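Local coordinates for osmolarity sensor protein EnvZ (Escherichia coli, PDB 5XGA) that probably senses osmolarity through this periplasmic domain and relays the signal as a histidine kinase, at residues F74-M79 / P86-V91. Numbering follows the deposited sequence. Where two conformers were deposited one is given.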
ATOM      1  N   PHE A  74       3.358 -10.168  -9.649  1.00 26.84           N
ATOM      2  CA  PHE A  74       4.628  -9.890  -9.004  1.00 28.39           C
ATOM      3  C   PHE A  74       4.447  -8.857  -7.895  1.00 30.12           C
ATOM      4  O   PHE A  74       4.937  -9.047  -6.784  1.00 28.08           O
ATOM      5  CB  PHE A  74       5.679  -9.415 -10.006  1.00 31.23           C
ATOM      6  CG  PHE A  74       6.999  -9.110  -9.371  1.00 37.45           C
ATOM      7  CD1 PHE A  74       7.798 -10.136  -8.884  1.00 39.83           C
ATOM      8  CD2 PHE A  74       7.433  -7.800  -9.227  1.00 33.06           C
ATOM      9  CE1 PHE A  74       9.017  -9.861  -8.276  1.00 42.66           C
ATOM     10  CE2 PHE A  74       8.648  -7.521  -8.625  1.00 35.98           C
ATOM     11  CZ  PHE A  74       9.438  -8.552  -8.148  1.00 33.71           C
ATOM     12  N   LEU A  75       3.739  -7.769  -8.184  1.00 26.96           N
ATOM     13  CA  LEU A  75       3.519  -6.754  -7.153  1.00 26.38           C
ATOM     14  C   LEU A  75       2.829  -7.356  -5.927  1.00 20.12           C
ATOM     15  O   LEU A  75       3.157  -7.013  -4.789  1.00 20.87           O
ATOM     16  CB  LEU A  75       2.685  -5.596  -7.696  1.00 24.02           C
ATOM     17  CG  LEU A  75       3.231  -4.779  -8.877  1.00 25.66           C
ATOM     18  CD1 LEU A  75       2.309  -3.612  -9.136  1.00 25.74           C
ATOM     19  CD2 LEU A  75       4.668  -4.294  -8.638  1.00 28.19           C
ATOM     20  N   SER A  76       1.856  -8.238  -6.160  1.00 21.47           N
ATOM     21  CA  SER A  76       1.139  -8.858  -5.047  1.00 22.33           C
ATOM     22  C   SER A  76       2.075  -9.714  -4.185  1.00 19.96           C
ATOM     23  O   SER A  76       1.997  -9.689  -2.961  1.00 24.26           O
ATOM     24  CB  SER A  76      -0.033  -9.706  -5.564  1.00 24.54           C
ATOM     25  OG  SER A  76      -0.942  -8.921  -6.331  1.00 24.36           O
ATOM     26  N   HIS A  77       2.945 -10.494  -4.817  1.00 23.14           N
ATOM     27  CA  HIS A  77       3.882 -11.320  -4.050  1.00 23.49           C
ATOM     28  C   HIS A  77       4.915 -10.449  -3.330  1.00 28.98           C
ATOM     29  O   HIS A  77       5.244 -10.683  -2.160  1.00 25.11           O
ATOM     30  CB  HIS A  77       4.589 -12.319  -4.957  1.00 27.86           C
ATOM     31  CG  HIS A  77       3.816 -13.572  -5.183  1.00 31.62           C
ATOM     32  ND1 HIS A  77       3.909 -14.665  -4.345  1.00 38.20           N
ATOM     33  CD2 HIS A  77       2.925 -13.911  -6.144  1.00 29.60           C
ATOM     34  CE1 HIS A  77       3.115 -15.624  -4.785  1.00 31.18           C
ATOM     35  NE2 HIS A  77       2.504 -15.190  -5.874  1.00 33.56           N
ATOM     36  N   GLN A  78       5.414  -9.441  -4.041  1.00 23.41           N
ATOM     37  CA  GLN A  78       6.384  -8.513  -3.471  1.00 26.09           C
ATOM     38  C   GLN A  78       5.773  -7.828  -2.248  1.00 24.18           C
ATOM     39  O   GLN A  78       6.415  -7.698  -1.214  1.00 25.78           O
ATOM     40  CB  GLN A  78       6.828  -7.479  -4.516  1.00 26.17           C
ATOM     41  CG  GLN A  78       7.850  -6.463  -3.982  1.00 35.51           C
ATOM     42  CD  GLN A  78       8.307  -5.439  -5.024  1.00 39.08           C
ATOM     43  OE1 GLN A  78       9.502  -5.317  -5.308  1.00 39.85           O
ATOM     44  NE2 GLN A  78       7.358  -4.692  -5.583  1.00 28.94           N
ATOM     45  N   MET A  79       4.523  -7.405  -2.364  1.00 23.37           N
ATOM     46  CA  MET A  79       3.814  -6.799  -1.244  1.00 22.41           C
ATOM     47  C   MET A  79       3.588  -7.834  -0.138  1.00 24.18           C
ATOM     48  O   MET A  79       3.858  -7.566   1.031  1.00 22.75           O
ATOM     49  CB  MET A  79       2.480  -6.208  -1.717  1.00 24.67           C
ATOM     50  CG  MET A  79       1.615  -5.613  -0.602  1.00 24.04           C
ATOM     51  SD  MET A  79       2.240  -4.029   0.018  1.00 23.63           S
ATOM     52  CE  MET A  79       2.160  -3.012  -1.475  1.00 19.12           C
ATOM     53  N   PRO A  86      -0.782 -12.954   3.294  1.00 26.82           N
ATOM     54  CA  PRO A  86      -1.416 -12.996   1.970  1.00 24.24           C
ATOM     55  C   PRO A  86      -1.994 -11.652   1.564  1.00 24.66           C
ATOM     56  O   PRO A  86      -2.775 -11.037   2.305  1.00 22.04           O
ATOM     57  CB  PRO A  86      -2.527 -14.035   2.142  1.00 28.87           C
ATOM     58  CG  PRO A  86      -2.014 -14.938   3.221  1.00 31.25           C
ATOM     59  CD  PRO A  86      -1.295 -14.017   4.175  1.00 29.22           C
ATOM     60  N   THR A  87      -1.639 -11.218   0.364  0.59 25.89           N
ATOM     61  CA  THR A  87      -2.028  -9.899  -0.097  0.59 22.28           C
ATOM     62  C   THR A  87      -2.460  -9.932  -1.553  0.59 23.44           C
ATOM     63  O   THR A  87      -2.027 -10.793  -2.322  0.59 23.43           O
ATOM     64  CB  THR A  87      -0.867  -8.905   0.089  0.59 23.79           C
ATOM     65  OG1 THR A  87      -0.430  -8.942   1.455  0.59 24.18           O
ATOM     66  CG2 THR A  87      -1.294  -7.499  -0.269  0.59 21.16           C
ATOM     67  N   GLU A  88      -3.325  -8.994  -1.927  1.00 23.73           N
ATOM     68  CA  GLU A  88      -3.683  -8.793  -3.316  1.00 19.54           C
ATOM     69  C   GLU A  88      -3.373  -7.339  -3.696  1.00 23.40           C
ATOM     70  O   GLU A  88      -3.785  -6.424  -2.998  1.00 21.60           O
ATOM     71  CB  GLU A  88      -5.165  -9.109  -3.544  1.00 21.56           C
ATOM     72  CG  GLU A  88      -5.767  -8.554  -4.832  1.00 35.12           C
ATOM     73  CD  GLU A  88      -5.366  -9.327  -6.060  1.00 37.52           C
ATOM     74  OE1 GLU A  88      -4.166  -9.634  -6.189  1.00 39.87           O
ATOM     75  OE2 GLU A  88      -6.247  -9.620  -6.900  1.00 39.50           O
ATOM     76  N   VAL A  89      -2.632  -7.142  -4.782  1.00 21.50           N
ATOM     77  CA  VAL A  89      -2.406  -5.812  -5.324  1.00 23.68           C
ATOM     78  C   VAL A  89      -3.001  -5.752  -6.723  1.00 24.92           C
ATOM     79  O   VAL A  89      -2.664  -6.560  -7.586  1.00 23.80           O
ATOM     80  CB  VAL A  89      -0.905  -5.451  -5.386  1.00 20.35           C
ATOM     81  CG1 VAL A  89      -0.690  -4.174  -6.200  1.00 26.24           C
ATOM     82  CG2 VAL A  89      -0.304  -5.331  -3.956  1.00 19.24           C
ATOM     83  N   ARG A  90      -3.890  -4.793  -6.940  1.00 20.09           N
ATOM     84  CA  ARG A  90      -4.425  -4.548  -8.276  1.00 20.51           C
ATOM     85  C   ARG A  90      -4.090  -3.127  -8.686  1.00 25.64           C
ATOM     86  O   ARG A  90      -4.001  -2.236  -7.830  1.00 27.88           O
ATOM     87  CB  ARG A  90      -5.935  -4.779  -8.309  1.00 23.59           C
ATOM     88  CG  ARG A  90      -6.342  -6.200  -7.988  1.00 25.63           C
ATOM     89  CD  ARG A  90      -7.786  -6.468  -8.368  1.00 29.57           C
ATOM     90  NE  ARG A  90      -8.278  -7.638  -7.652  1.00 31.64           N
ATOM     91  CZ  ARG A  90      -9.559  -7.887  -7.423  1.00 37.57           C
ATOM     92  NH1 ARG A  90     -10.483  -7.046  -7.871  1.00 29.71           N
ATOM     93  NH2 ARG A  90      -9.914  -8.970  -6.744  1.00 32.45           N
ATOM     94  N   VAL A  91      -3.885  -2.896  -9.980  1.00 24.51           N
ATOM     95  CA  VAL A  91      -3.535  -1.546 -10.417  1.00 21.95           C
ATOM     96  C   VAL A  91      -4.467  -1.048 -11.502  1.00 33.06           C
ATOM     97  O   VAL A  91      -4.687  -1.712 -12.526  1.00 29.20           O
ATOM     98  CB  VAL A  91      -2.093  -1.443 -10.936  1.00 23.83           C
ATOM     99  CG1 VAL A  91      -1.780   0.016 -11.315  1.00 26.13           C
ATOM    100  CG2 VAL A  91      -1.100  -1.949  -9.882  1.00 22.86           C
TER
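Ser76 reaches from the helix to the strand backbone, where Val89 N donates to its OG at 2.9 Å with an N-H...O angle of 158°. OG sits anti to the carbonyl carbon, beside the backbone N (chi1 -58°), on the side where it meets both Val89 N and Tyr72 O, its hydrogen-bond partner just ahead of helix 73-83. Glu88 OE1 approaches Ser76 OG to 3.3 Å without a hydrogen bond; its other oxygen, OE2, is met from above the carboxylate plane by Arg90 NE in a salt bridge and also bonds His71. Beside this polar link Val89 points toward the helix and forks between two helical side chains. Its CG1 lies 4.0 Å from Leu75 CB, while CG2 rests 3.7 Å from Met79 CB, the methionine crossing the valine at about a right angle. Further toward the N-terminus of the strand, Met79 CG meets Thr87 CG2 at 3.5 Å. At the other end, Leu75 CD1 touches Val91 CG2 at 3.9 Å, again with the side chains at about a right angle. Leu102 of the adjacent strand and Leu17 of helix 10-24 extend this apolar layer. An alanine in place of Ser76 would probably leave the amide of Val89 without this acceptor and Tyr72 O without this hydroxyl. Aliphatic groups thus pack the helix on an interior strand of the five-stranded antiparallel sheet, while the buried hydroxyl, accepting from Val89 and donating to Tyr72, is satisfied both ways and ties the two together.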